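Local atomic coordinates of tryptophan synthase alpha chain (Aquifex aeolicus, PDB entry 2EKC), a protein that probably cleaves indoleglycerol phosphate to indole and glyceraldehyde 3-phosphate, as the alpha subunit of the tryptophan synthase tetramer. Residues E10-Y22 with G250-E262. Residues are numbered along the deposited sequence; the frame is centred on the assembly and turned at random.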
ATOM      1  N   GLU A  10      10.469   9.410  10.949  1.00 19.42           N
ATOM      2  CA  GLU A  10      11.059   8.476  11.898  1.00 20.59           C
ATOM      3  C   GLU A  10      12.101   7.598  11.208  1.00 20.73           C
ATOM      4  O   GLU A  10      13.220   7.436  11.701  1.00 20.72           O
ATOM      5  CB  GLU A  10       9.965   7.593  12.519  1.00 23.64           C
ATOM      6  CG  GLU A  10      10.485   6.357  13.241  1.00 27.35           C
ATOM      7  CD  GLU A  10       9.371   5.494  13.812  1.00 31.91           C
ATOM      8  OE1 GLU A  10       8.320   5.354  13.149  1.00 34.10           O
ATOM      9  OE2 GLU A  10       9.548   4.940  14.917  1.00 34.62           O
ATOM     10  N   LEU A  11      11.734   7.031  10.063  1.00 17.74           N
ATOM     11  CA  LEU A  11      12.649   6.161   9.334  1.00 19.03           C
ATOM     12  C   LEU A  11      13.921   6.896   8.942  1.00 19.28           C
ATOM     13  O   LEU A  11      15.019   6.346   9.032  1.00 19.53           O
ATOM     14  CB  LEU A  11      11.963   5.594   8.090  1.00 17.47           C
ATOM     15  CG  LEU A  11      10.846   4.587   8.386  1.00 19.24           C
ATOM     16  CD1 LEU A  11      10.029   4.338   7.133  1.00 17.30           C
ATOM     17  CD2 LEU A  11      11.456   3.288   8.906  1.00 19.95           C
ATOM     18  N   LYS A  12      13.770   8.143   8.516  1.00 20.72           N
ATOM     19  CA  LYS A  12      14.915   8.949   8.122  1.00 23.47           C
ATOM     20  C   LYS A  12      15.888   9.086   9.293  1.00 24.41           C
ATOM     21  O   LYS A  12      17.100   8.964   9.122  1.00 23.25           O
ATOM     22  CB  LYS A  12      14.447  10.330   7.656  1.00 25.93           C
ATOM     23  CG  LYS A  12      15.568  11.245   7.175  1.00 31.49           C
ATOM     24  CD  LYS A  12      15.014  12.585   6.695  1.00 35.59           C
ATOM     25  CE  LYS A  12      14.222  13.286   7.795  1.00 37.83           C
ATOM     26  NZ  LYS A  12      13.653  14.592   7.348  1.00 40.59           N
ATOM     27  N   GLU A  13      15.362   9.322  10.489  1.00 26.44           N
ATOM     28  CA  GLU A  13      16.232   9.462  11.645  1.00 28.26           C
ATOM     29  C   GLU A  13      16.904   8.139  11.987  1.00 27.51           C
ATOM     30  O   GLU A  13      17.994   8.127  12.556  1.00 27.39           O
ATOM     31  CB  GLU A  13      15.458   9.977  12.862  1.00 31.93           C
ATOM     32  CG  GLU A  13      16.352  10.188  14.075  1.00 38.45           C
ATOM     33  CD  GLU A  13      15.740  11.107  15.114  1.00 43.12           C
ATOM     34  OE1 GLU A  13      14.702  10.739  15.704  1.00 45.45           O
ATOM     35  OE2 GLU A  13      16.303  12.201  15.338  1.00 44.94           O
ATOM     36  N   LYS A  14      16.252   7.032  11.641  1.00 25.01           N
ATOM     37  CA  LYS A  14      16.793   5.702  11.909  1.00 25.37           C
ATOM     38  C   LYS A  14      17.669   5.228  10.753  1.00 23.46           C
ATOM     39  O   LYS A  14      18.274   4.157  10.817  1.00 23.10           O
ATOM     40  CB  LYS A  14      15.654   4.696  12.131  1.00 26.44           C
ATOM     41  CG  LYS A  14      14.858   4.928  13.408  1.00 31.32           C
ATOM     42  CD  LYS A  14      13.654   3.998  13.523  1.00 33.78           C
ATOM     43  CE  LYS A  14      14.068   2.541  13.642  1.00 37.66           C
ATOM     44  NZ  LYS A  14      14.961   2.303  14.815  1.00 40.13           N
ATOM     45  N   ARG A  15      17.728   6.036   9.698  1.00 21.21           N
ATOM     46  CA  ARG A  15      18.511   5.717   8.510  1.00 21.00           C
ATOM     47  C   ARG A  15      17.974   4.448   7.846  1.00 19.27           C
ATOM     48  O   ARG A  15      18.730   3.555   7.464  1.00 19.32           O
ATOM     49  CB  ARG A  15      19.992   5.550   8.876  1.00 21.54           C
ATOM     50  CG  ARG A  15      20.571   6.744   9.648  1.00 21.92           C
ATOM     51  CD  ARG A  15      22.093   6.691   9.699  1.00 23.07           C
ATOM     52  NE  ARG A  15      22.686   7.834  10.398  1.00 22.91           N
ATOM     53  CZ  ARG A  15      22.724   7.978  11.720  1.00 22.14           C
ATOM     54  NH1 ARG A  15      22.202   7.050  12.511  1.00 21.37           N
ATOM     55  NH2 ARG A  15      23.305   9.047  12.254  1.00 20.60           N
ATOM     56  N   GLU A  16      16.655   4.387   7.706  1.00 18.58           N
ATOM     57  CA  GLU A  16      15.996   3.238   7.101  1.00 17.93           C
ATOM     58  C   GLU A  16      15.048   3.628   5.971  1.00 19.06           C
ATOM     59  O   GLU A  16      14.596   4.773   5.880  1.00 17.10           O
ATOM     60  CB  GLU A  16      15.184   2.489   8.157  1.00 19.10           C
ATOM     61  CG  GLU A  16      15.992   1.806   9.235  1.00 19.90           C
ATOM     62  CD  GLU A  16      15.111   1.018  10.182  1.00 24.75           C
ATOM     63  OE1 GLU A  16      13.995   0.633   9.767  1.00 24.47           O
ATOM     64  OE2 GLU A  16      15.532   0.773  11.331  1.00 26.90           O
ATOM     65  N   LYS A  17      14.762   2.659   5.110  1.00 17.45           N
ATOM     66  CA  LYS A  17      13.815   2.850   4.023  1.00 18.33           C
ATOM     67  C   LYS A  17      12.587   2.096   4.520  1.00 16.62           C
ATOM     68  O   LYS A  17      12.711   1.157   5.315  1.00 15.30           O
ATOM     69  CB  LYS A  17      14.321   2.221   2.723  1.00 17.50           C
ATOM     70  CG  LYS A  17      15.698   2.698   2.291  1.00 19.66           C
ATOM     71  CD  LYS A  17      15.786   4.211   2.233  1.00 19.50           C
ATOM     72  CE  LYS A  17      17.177   4.648   1.799  1.00 22.82           C
ATOM     73  NZ  LYS A  17      17.347   6.120   1.891  1.00 25.48           N
ATOM     74  N   ALA A  18      11.410   2.496   4.062  1.00 15.50           N
ATOM     75  CA  ALA A  18      10.181   1.856   4.508  1.00 13.90           C
ATOM     76  C   ALA A  18       9.861   0.552   3.796  1.00 13.90           C
ATOM     77  O   ALA A  18      10.133   0.397   2.608  1.00 14.26           O
ATOM     78  CB  ALA A  18       9.009   2.819   4.339  1.00 14.31           C
ATOM     79  N   LEU A  19       9.300  -0.392   4.543  1.00 14.16           N
ATOM     80  CA  LEU A  19       8.859  -1.653   3.964  1.00 14.27           C
ATOM     81  C   LEU A  19       7.340  -1.556   4.008  1.00 15.69           C
ATOM     82  O   LEU A  19       6.751  -1.418   5.085  1.00 16.00           O
ATOM     83  CB  LEU A  19       9.304  -2.862   4.787  1.00 15.67           C
ATOM     84  CG  LEU A  19       8.589  -4.157   4.355  1.00 16.84           C
ATOM     85  CD1 LEU A  19       8.814  -4.407   2.866  1.00 15.67           C
ATOM     86  CD2 LEU A  19       9.085  -5.335   5.172  1.00 18.01           C
ATOM     87  N   VAL A  20       6.715  -1.588   2.837  1.00 15.58           N
ATOM     88  CA  VAL A  20       5.262  -1.518   2.738  1.00 13.05           C
ATOM     89  C   VAL A  20       4.783  -2.929   2.414  1.00 12.10           C
ATOM     90  O   VAL A  20       5.120  -3.465   1.361  1.00 12.32           O
ATOM     91  CB  VAL A  20       4.842  -0.558   1.604  1.00 13.03           C
ATOM     92  CG1 VAL A  20       3.335  -0.486   1.508  1.00 12.64           C
ATOM     93  CG2 VAL A  20       5.423   0.822   1.855  1.00 13.62           C
ATOM     94  N   SER A  21       4.018  -3.533   3.320  1.00 10.98           N
ATOM     95  CA  SER A  21       3.523  -4.892   3.116  1.00 11.51           C
ATOM     96  C   SER A  21       2.056  -4.900   2.723  1.00 12.90           C
ATOM     97  O   SER A  21       1.224  -4.224   3.336  1.00 12.16           O
ATOM     98  CB  SER A  21       3.726  -5.728   4.383  1.00 11.49           C
ATOM     99  OG  SER A  21       5.097  -5.767   4.732  1.00 12.46           O
ATOM    100  N   TYR A  22       1.749  -5.690   1.703  1.00 11.93           N
ATOM    101  CA  TYR A  22       0.402  -5.790   1.175  1.00 13.93           C
ATOM    102  C   TYR A  22      -0.160  -7.202   1.333  1.00 14.70           C
ATOM    103  O   TYR A  22       0.426  -8.174   0.852  1.00 14.82           O
ATOM    104  CB  TYR A  22       0.448  -5.352  -0.300  1.00 16.16           C
ATOM    105  CG  TYR A  22      -0.821  -5.483  -1.118  1.00 20.14           C
ATOM    106  CD1 TYR A  22      -2.082  -5.307  -0.549  1.00 20.45           C
ATOM    107  CD2 TYR A  22      -0.748  -5.739  -2.490  1.00 24.32           C
ATOM    108  CE1 TYR A  22      -3.243  -5.388  -1.328  1.00 21.78           C
ATOM    109  CE2 TYR A  22      -1.898  -5.819  -3.277  1.00 25.48           C
ATOM    110  CZ  TYR A  22      -3.139  -5.645  -2.691  1.00 25.71           C
ATOM    111  OH  TYR A  22      -4.271  -5.742  -3.473  1.00 31.43           O
ATOM    112  N   GLY A 250       6.788 -14.226   8.333  1.00 16.82           N
ATOM    113  CA  GLY A 250       7.472 -13.323   9.242  1.00 17.49           C
ATOM    114  C   GLY A 250       8.960 -13.288   8.953  1.00 17.67           C
ATOM    115  O   GLY A 250       9.596 -12.233   9.037  1.00 19.48           O
ATOM    116  N   ASN A 251       9.522 -14.441   8.607  1.00 17.53           N
ATOM    117  CA  ASN A 251      10.944 -14.524   8.295  1.00 18.74           C
ATOM    118  C   ASN A 251      11.272 -13.708   7.052  1.00 17.75           C
ATOM    119  O   ASN A 251      12.301 -13.034   6.999  1.00 17.34           O
ATOM    120  CB  ASN A 251      11.373 -15.978   8.066  1.00 18.93           C
ATOM    121  CG  ASN A 251      11.395 -16.792   9.347  1.00 22.82           C
ATOM    122  OD1 ASN A 251      11.533 -16.245  10.442  1.00 23.69           O
ATOM    123  ND2 ASN A 251      11.283 -18.109   9.213  1.00 24.48           N
ATOM    124  N   LEU A 252      10.399 -13.775   6.051  1.00 17.87           N
ATOM    125  CA  LEU A 252      10.606 -13.038   4.809  1.00 17.65           C
ATOM    126  C   LEU A 252      10.558 -11.528   5.042  1.00 17.59           C
ATOM    127  O   LEU A 252      11.372 -10.782   4.497  1.00 17.47           O
ATOM    128  CB  LEU A 252       9.552 -13.436   3.770  1.00 18.21           C
ATOM    129  CG  LEU A 252       9.598 -12.697   2.425  1.00 19.80           C
ATOM    130  CD1 LEU A 252      10.957 -12.898   1.761  1.00 20.42           C
ATOM    131  CD2 LEU A 252       8.481 -13.209   1.521  1.00 20.48           C
ATOM    132  N   VAL A 253       9.607 -11.081   5.854  1.00 18.32           N
ATOM    133  CA  VAL A 253       9.481  -9.656   6.153  1.00 17.90           C
ATOM    134  C   VAL A 253      10.716  -9.170   6.910  1.00 19.23           C
ATOM    135  O   VAL A 253      11.205  -8.064   6.675  1.00 17.60           O
ATOM    136  CB  VAL A 253       8.219  -9.373   7.001  1.00 17.86           C
ATOM    137  CG1 VAL A 253       8.254  -7.941   7.542  1.00 18.72           C
ATOM    138  CG2 VAL A 253       6.971  -9.584   6.155  1.00 11.49           C
ATOM    139  N   LYS A 254      11.218 -10.006   7.812  1.00 19.72           N
ATOM    140  CA  LYS A 254      12.398  -9.658   8.592  1.00 22.52           C
ATOM    141  C   LYS A 254      13.601  -9.497   7.671  1.00 22.96           C
ATOM    142  O   LYS A 254      14.393  -8.571   7.824  1.00 24.86           O
ATOM    143  CB  LYS A 254      12.676 -10.743   9.636  1.00 22.85           C
ATOM    144  CG  LYS A 254      13.848 -10.438  10.550  1.00 27.69           C
ATOM    145  CD  LYS A 254      13.894 -11.402  11.734  1.00 32.95           C
ATOM    146  CE  LYS A 254      14.132 -12.832  11.281  1.00 35.68           C
ATOM    147  NZ  LYS A 254      14.142 -13.791  12.423  1.00 40.36           N
ATOM    148  N   GLU A 255      13.728 -10.404   6.707  1.00 23.62           N
ATOM    149  CA  GLU A 255      14.831 -10.366   5.757  1.00 24.47           C
ATOM    150  C   GLU A 255      14.749  -9.162   4.815  1.00 23.90           C
ATOM    151  O   GLU A 255      15.757  -8.509   4.543  1.00 21.79           O
ATOM    152  CB  GLU A 255      14.868 -11.668   4.955  1.00 27.76           C
ATOM    153  CG  GLU A 255      15.871 -11.667   3.822  1.00 36.09           C
ATOM    154  CD  GLU A 255      16.271 -13.064   3.408  1.00 39.94           C
ATOM    155  OE1 GLU A 255      15.370 -13.916   3.242  1.00 43.02           O
ATOM    156  OE2 GLU A 255      17.486 -13.306   3.245  1.00 41.07           O
ATOM    157  N   LEU A 256      13.553  -8.875   4.311  1.00 22.28           N
ATOM    158  CA  LEU A 256      13.364  -7.737   3.416  1.00 21.67           C
ATOM    159  C   LEU A 256      13.758  -6.451   4.134  1.00 21.15           C
ATOM    160  O   LEU A 256      14.449  -5.598   3.577  1.00 20.39           O
ATOM    161  CB  LEU A 256      11.902  -7.648   2.973  1.00 21.20           C
ATOM    162  CG  LEU A 256      11.380  -8.787   2.096  1.00 21.98           C
ATOM    163  CD1 LEU A 256       9.888  -8.600   1.833  1.00 20.98           C
ATOM    164  CD2 LEU A 256      12.158  -8.810   0.786  1.00 22.41           C
ATOM    165  N   LYS A 257      13.312  -6.325   5.380  1.00 22.36           N
ATOM    166  CA  LYS A 257      13.609  -5.152   6.189  1.00 24.45           C
ATOM    167  C   LYS A 257      15.116  -5.025   6.425  1.00 25.24           C
ATOM    168  O   LYS A 257      15.625  -3.928   6.651  1.00 25.27           O
ATOM    169  CB  LYS A 257      12.861  -5.245   7.524  1.00 26.44           C
ATOM    170  CG  LYS A 257      12.926  -3.985   8.363  1.00 27.71           C
ATOM    171  CD  LYS A 257      12.387  -2.780   7.602  1.00 25.38           C
ATOM    172  CE  LYS A 257      12.754  -1.499   8.322  1.00 25.12           C
ATOM    173  NZ  LYS A 257      12.394  -0.275   7.565  1.00 22.89           N
ATOM    174  N   GLU A 258      15.828  -6.148   6.375  1.00 26.92           N
ATOM    175  CA  GLU A 258      17.277  -6.137   6.557  1.00 27.94           C
ATOM    176  C   GLU A 258      17.938  -5.381   5.410  1.00 26.77           C
ATOM    177  O   GLU A 258      18.917  -4.665   5.609  1.00 29.05           O
ATOM    178  CB  GLU A 258      17.827  -7.566   6.617  1.00 29.97           C
ATOM    179  CG  GLU A 258      17.970  -8.105   8.032  1.00 34.78           C
ATOM    180  CD  GLU A 258      18.457  -9.544   8.070  1.00 36.97           C
ATOM    181  OE1 GLU A 258      19.388  -9.884   7.306  1.00 39.35           O
ATOM    182  OE2 GLU A 258      17.915 -10.331   8.875  1.00 38.84           O
ATOM    183  N   GLY A 259      17.400  -5.545   4.207  1.00 23.62           N
ATOM    184  CA  GLY A 259      17.955  -4.856   3.058  1.00 21.74           C
ATOM    185  C   GLY A 259      17.537  -3.398   2.976  1.00 19.57           C
ATOM    186  O   GLY A 259      17.860  -2.710   2.007  1.00 20.42           O
ATOM    187  N   LEU A 260      16.824  -2.920   3.991  1.00 18.72           N
ATOM    188  CA  LEU A 260      16.353  -1.538   4.017  1.00 19.38           C
ATOM    189  C   LEU A 260      16.999  -0.698   5.116  1.00 21.08           C
ATOM    190  O   LEU A 260      16.522   0.396   5.433  1.00 20.33           O
ATOM    191  CB  LEU A 260      14.827  -1.515   4.187  1.00 18.81           C
ATOM    192  CG  LEU A 260      14.033  -2.205   3.072  1.00 18.44           C
ATOM    193  CD1 LEU A 260      12.546  -2.157   3.378  1.00 18.94           C
ATOM    194  CD2 LEU A 260      14.327  -1.522   1.748  1.00 17.68           C
ATOM    195  N   ARG A 261      18.085  -1.205   5.691  1.00 21.79           N
ATOM    196  CA  ARG A 261      18.780  -0.494   6.760  1.00 24.63           C
ATOM    197  C   ARG A 261      20.170  -0.035   6.340  1.00 25.15           C
ATOM    198  O   ARG A 261      20.862  -0.715   5.577  1.00 25.05           O
ATOM    199  CB  ARG A 261      18.922  -1.388   7.994  1.00 27.11           C
ATOM    200  CG  ARG A 261      17.629  -1.978   8.524  1.00 28.69           C
ATOM    201  CD  ARG A 261      17.936  -2.963   9.640  1.00 33.44           C
ATOM    202  NE  ARG A 261      16.774  -3.755  10.032  1.00 35.80           N
ATOM    203  CZ  ARG A 261      15.681  -3.250  10.594  1.00 34.95           C
ATOM    204  NH1 ARG A 261      15.599  -1.949  10.830  1.00 36.86           N
ATOM    205  NH2 ARG A 261      14.675  -4.048  10.922  1.00 35.31           N
ATOM    206  N   GLU A 262      20.568   1.127   6.845  1.00 24.12           N
ATOM    207  CA  GLU A 262      21.884   1.681   6.567  1.00 25.54           C
ATOM    208  C   GLU A 262      22.474   2.216   7.872  1.00 24.11           C
ATOM    209  O   GLU A 262      23.396   3.054   7.826  1.00 23.24           O
ATOM    210  CB  GLU A 262      21.773   2.795   5.520  1.00 27.12           C
ATOM    211  CG  GLU A 262      21.314   2.289   4.156  1.00 32.32           C
ATOM    212  CD  GLU A 262      21.223   3.383   3.110  1.00 37.45           C
ATOM    213  OE1 GLU A 262      21.434   4.567   3.452  1.00 39.56           O
ATOM    214  OE2 GLU A 262      20.934   3.055   1.937  1.00 41.31           O
ATOM    215  OXT GLU A 262      22.013   1.768   8.941  1.00 23.03           O
TER
HETATM  216  O   HOH W   1      19.312   1.538   9.800  1.00 26.30           O
HETATM  217  O   HOH W   2      20.292   5.867   0.391  1.00 55.22           O
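Two backbone hydrogen bonds pair the chain around E16 with the C-terminal tail. K17 N reaches L260 O at 2.9 Å, lying in that carbonyl's plane with a nearly straight N-H (163°). E262 N reaches R15 O at 3.1 Å with a more bent one. They flank E16 and R261 and define a single beta bridge. K257, its CG anti to the backbone N (chi1 -171°) and its chain bent at chi2, delivers NZ to K17 O at 2.7 Å, the donor tilted 18° from the carbonyl plane. The same ammonium forms salt bridges with D46 and, less surely because OE1 is placed too close to a neighbour, with E16. The other carboxylate oxygen, E16 OE2, meets R261 NH1 at 2.8 Å, in the guanidinium plane at its edge, although the two flat groups stand almost perpendicular. A glutamine at E16 would probably leave R261 NH1 without its charged mate, while K257 would still have D46. Water 1 lies within hydrogen-bonding distance of K14 O and of the terminal E262 OXT and bridges them. Farther along, L19 is apolar: CD2 touches V253 CG1 and CB touches L260 CD1, both at 3.6 Å. The axes of strand 18-22 and helix 250-258 approach to 9.0 Å and run roughly antiparallel, as the first strand and last helix that meet where a TIM barrel closes.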